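Local coordinates for putative uncharacterized protein PH0242 (Pyrococcus horikoshii, PDB 3VU1) that is the C-terminal globular domain of an archaeal oligosaccharyltransferase of the AglB family, a multidomain, largely beta-stranded module with a bound calcium ion, at residues 385-391 against 423-429. Sequence-based numbering, arbitrary orientation.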
loop_
_atom_site.group_PDB
_atom_site.type_symbol
_atom_site.label_atom_id
_atom_site.label_comp_id
_atom_site.label_asym_id
_atom_site.label_seq_id
_atom_site.Cartn_x
_atom_site.Cartn_y
_atom_site.Cartn_z
ATOM N N TYR A 385 5.201 7.792 24.537
ATOM C CA TYR A 385 4.218 8.680 23.966
ATOM C C TYR A 385 3.300 9.077 25.079
ATOM O O TYR A 385 3.312 8.478 26.161
ATOM C CB TYR A 385 3.338 7.986 22.918
ATOM C CG TYR A 385 3.999 7.537 21.643
ATOM C CD1 TYR A 385 4.381 6.199 21.478
ATOM C CD2 TYR A 385 4.210 8.429 20.577
ATOM C CE1 TYR A 385 4.974 5.762 20.300
ATOM C CE2 TYR A 385 4.810 7.999 19.396
ATOM C CZ TYR A 385 5.185 6.662 19.266
ATOM O OH TYR A 385 5.762 6.192 18.111
ATOM N N THR A 386 2.488 10.084 24.788
ATOM C CA THR A 386 1.309 10.358 25.565
ATOM C C THR A 386 0.109 10.111 24.662
ATOM O O THR A 386 -0.091 10.787 23.661
ATOM C CB THR A 386 1.375 11.770 26.163
ATOM O OG1 THR A 386 2.445 11.772 27.114
ATOM C CG2 THR A 386 0.043 12.187 26.846
ATOM N N ALA A 387 -0.670 9.102 25.018
ATOM C CA ALA A 387 -1.763 8.645 24.176
ATOM C C ALA A 387 -3.127 8.937 24.770
ATOM O O ALA A 387 -3.273 9.099 25.967
ATOM C CB ALA A 387 -1.624 7.151 23.910
ATOM N N ASP A 388 -4.107 9.030 23.891
ATOM C CA ASP A 388 -5.501 8.907 24.232
ATOM C C ASP A 388 -5.939 7.506 23.782
ATOM O O ASP A 388 -5.412 6.976 22.788
ATOM C CB ASP A 388 -6.304 9.992 23.518
ATOM C CG ASP A 388 -5.977 11.396 24.027
ATOM O OD1 ASP A 388 -6.481 12.373 23.423
ATOM O OD2 ASP A 388 -5.216 11.517 25.028
ATOM N N LEU A 389 -6.860 6.891 24.529
ATOM C CA LEU A 389 -7.370 5.567 24.173
ATOM C C LEU A 389 -8.811 5.666 23.704
ATOM O O LEU A 389 -9.644 6.184 24.427
ATOM C CB LEU A 389 -7.260 4.626 25.361
ATOM C CG LEU A 389 -7.958 3.259 25.296
ATOM C CD1 LEU A 389 -7.494 2.416 24.108
ATOM C CD2 LEU A 389 -7.809 2.510 26.627
ATOM N N TYR A 390 -9.107 5.184 22.501
ATOM C CA TYR A 390 -10.481 5.212 22.017
ATOM C C TYR A 390 -11.018 3.816 21.770
ATOM O O TYR A 390 -10.255 2.838 21.703
ATOM C CB TYR A 390 -10.601 5.969 20.688
ATOM C CG TYR A 390 -10.320 7.441 20.732
ATOM C CD1 TYR A 390 -9.007 7.921 20.819
ATOM C CD2 TYR A 390 -11.357 8.362 20.650
ATOM C CE1 TYR A 390 -8.748 9.278 20.842
ATOM C CE2 TYR A 390 -11.100 9.714 20.680
ATOM C CZ TYR A 390 -9.802 10.166 20.775
ATOM O OH TYR A 390 -9.553 11.515 20.805
ATOM N N LEU A 391 -12.335 3.739 21.603
ATOM C CA LEU A 391 -12.928 2.577 20.988
ATOM C C LEU A 391 -13.253 3.006 19.578
ATOM O O LEU A 391 -13.904 4.045 19.374
ATOM C CB LEU A 391 -14.190 2.103 21.718
ATOM C CG LEU A 391 -14.083 1.483 23.127
ATOM C CD1 LEU A 391 -15.439 0.872 23.474
ATOM C CD2 LEU A 391 -12.976 0.439 23.272
ATOM N N THR A 423 -16.025 6.116 21.151
ATOM C CA THR A 423 -15.927 6.800 22.419
ATOM C C THR A 423 -14.476 6.878 22.863
ATOM O O THR A 423 -13.669 5.997 22.545
ATOM C CB THR A 423 -16.744 6.083 23.517
ATOM O OG1 THR A 423 -16.711 6.866 24.708
ATOM C CG2 THR A 423 -16.156 4.693 23.855
ATOM N N LYS A 424 -14.162 7.932 23.612
ATOM C CA LYS A 424 -12.842 8.151 24.174
ATOM C C LYS A 424 -12.846 7.517 25.541
ATOM O O LYS A 424 -13.784 7.705 26.279
ATOM C CB LYS A 424 -12.606 9.650 24.303
ATOM C CG LYS A 424 -11.155 10.060 24.431
ATOM C CD LYS A 424 -11.098 11.559 24.209
ATOM C CE LYS A 424 -9.676 12.070 24.138
ATOM N NZ LYS A 424 -9.664 13.557 24.141
ATOM N N LEU A 425 -11.824 6.749 25.883
ATOM C CA LEU A 425 -11.843 6.031 27.154
ATOM C C LEU A 425 -10.958 6.653 28.207
ATOM O O LEU A 425 -11.210 6.480 29.397
ATOM C CB LEU A 425 -11.460 4.556 26.989
ATOM C CG LEU A 425 -12.301 3.568 26.188
ATOM C CD1 LEU A 425 -11.625 2.204 26.226
ATOM C CD2 LEU A 425 -13.728 3.477 26.695
ATOM N N LYS A 426 -9.911 7.348 27.779
ATOM C CA LYS A 426 -8.938 7.935 28.707
ATOM C C LYS A 426 -8.036 8.914 27.964
ATOM O O LYS A 426 -7.593 8.628 26.853
ATOM C CB LYS A 426 -8.097 6.830 29.376
ATOM C CG LYS A 426 -7.073 7.297 30.402
ATOM C CD LYS A 426 -7.702 7.701 31.731
ATOM C CE LYS A 426 -6.848 7.228 32.900
ATOM N NZ LYS A 426 -6.745 5.735 32.910
ATOM N N GLU A 427 -7.788 10.068 28.575
ATOM C CA GLU A 427 -6.842 11.041 28.051
ATOM C C GLU A 427 -5.516 10.825 28.750
ATOM O O GLU A 427 -5.480 10.292 29.846
ATOM C CB GLU A 427 -7.310 12.462 28.334
ATOM C CG GLU A 427 -8.512 12.907 27.530
ATOM C CD GLU A 427 -8.770 14.406 27.611
ATOM O OE1 GLU A 427 -8.212 15.081 28.518
ATOM O OE2 GLU A 427 -9.547 14.909 26.757
ATOM N N GLY A 428 -4.429 11.217 28.095
ATOM C CA GLY A 428 -3.119 11.328 28.727
ATOM C C GLY A 428 -2.519 10.106 29.365
ATOM O O GLY A 428 -1.901 10.207 30.412
ATOM N N ILE A 429 -2.680 8.947 28.739
ATOM C CA ILE A 429 -1.927 7.764 29.147
ATOM C C ILE A 429 -0.461 7.939 28.775
ATOM O O ILE A 429 -0.146 8.266 27.631
ATOM C CB ILE A 429 -2.451 6.483 28.480
ATOM C CG1 ILE A 429 -3.940 6.316 28.775
ATOM C CG2 ILE A 429 -1.644 5.277 28.954
ATOM C CD1 ILE A 429 -4.607 5.190 28.015
#
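Lys424 NZ is gripped by two carboxylates: it lies 2.9 Å from OE2 of Glu427, three residues further along the chain, just after the bulge at Leu425 and Lys426, and makes a longer salt bridge of 3.5 Å to OD1 of Asp388 on the partner strand. With CG anti to the backbone N (chi1 -161°) and the chain extended beyond it, Lys424 runs across the Tyr390 ring, its CG over one face 4.0 Å from the centroid in a CH-pi contact, its CE near the phenol OH. The other carboxylate oxygen, Asp388 OD2, takes the N-H of Gly428 at 3.2 Å, nearly along the C-O axis; Gly428, with positive phi, and Ile429 both face Ala387 as a G1 bulge. The classic bulge sets Leu425 and Lys426 against Leu389, whose O receives Leu425 N at 2.7 Å. Leu425 CD1 meets Leu389 CD2 at 3.8 Å and Leu391 CD2 at 3.7 Å, and Val440 of strand 434-443 touches both Leu389 and Leu425. This antiparallel hairpin of the Peripheral 2 domain thus joins apolar contacts among its leucines to a charged network that ties both strands together, in which the lysine would offset the like charges of Asp388 and Glu427.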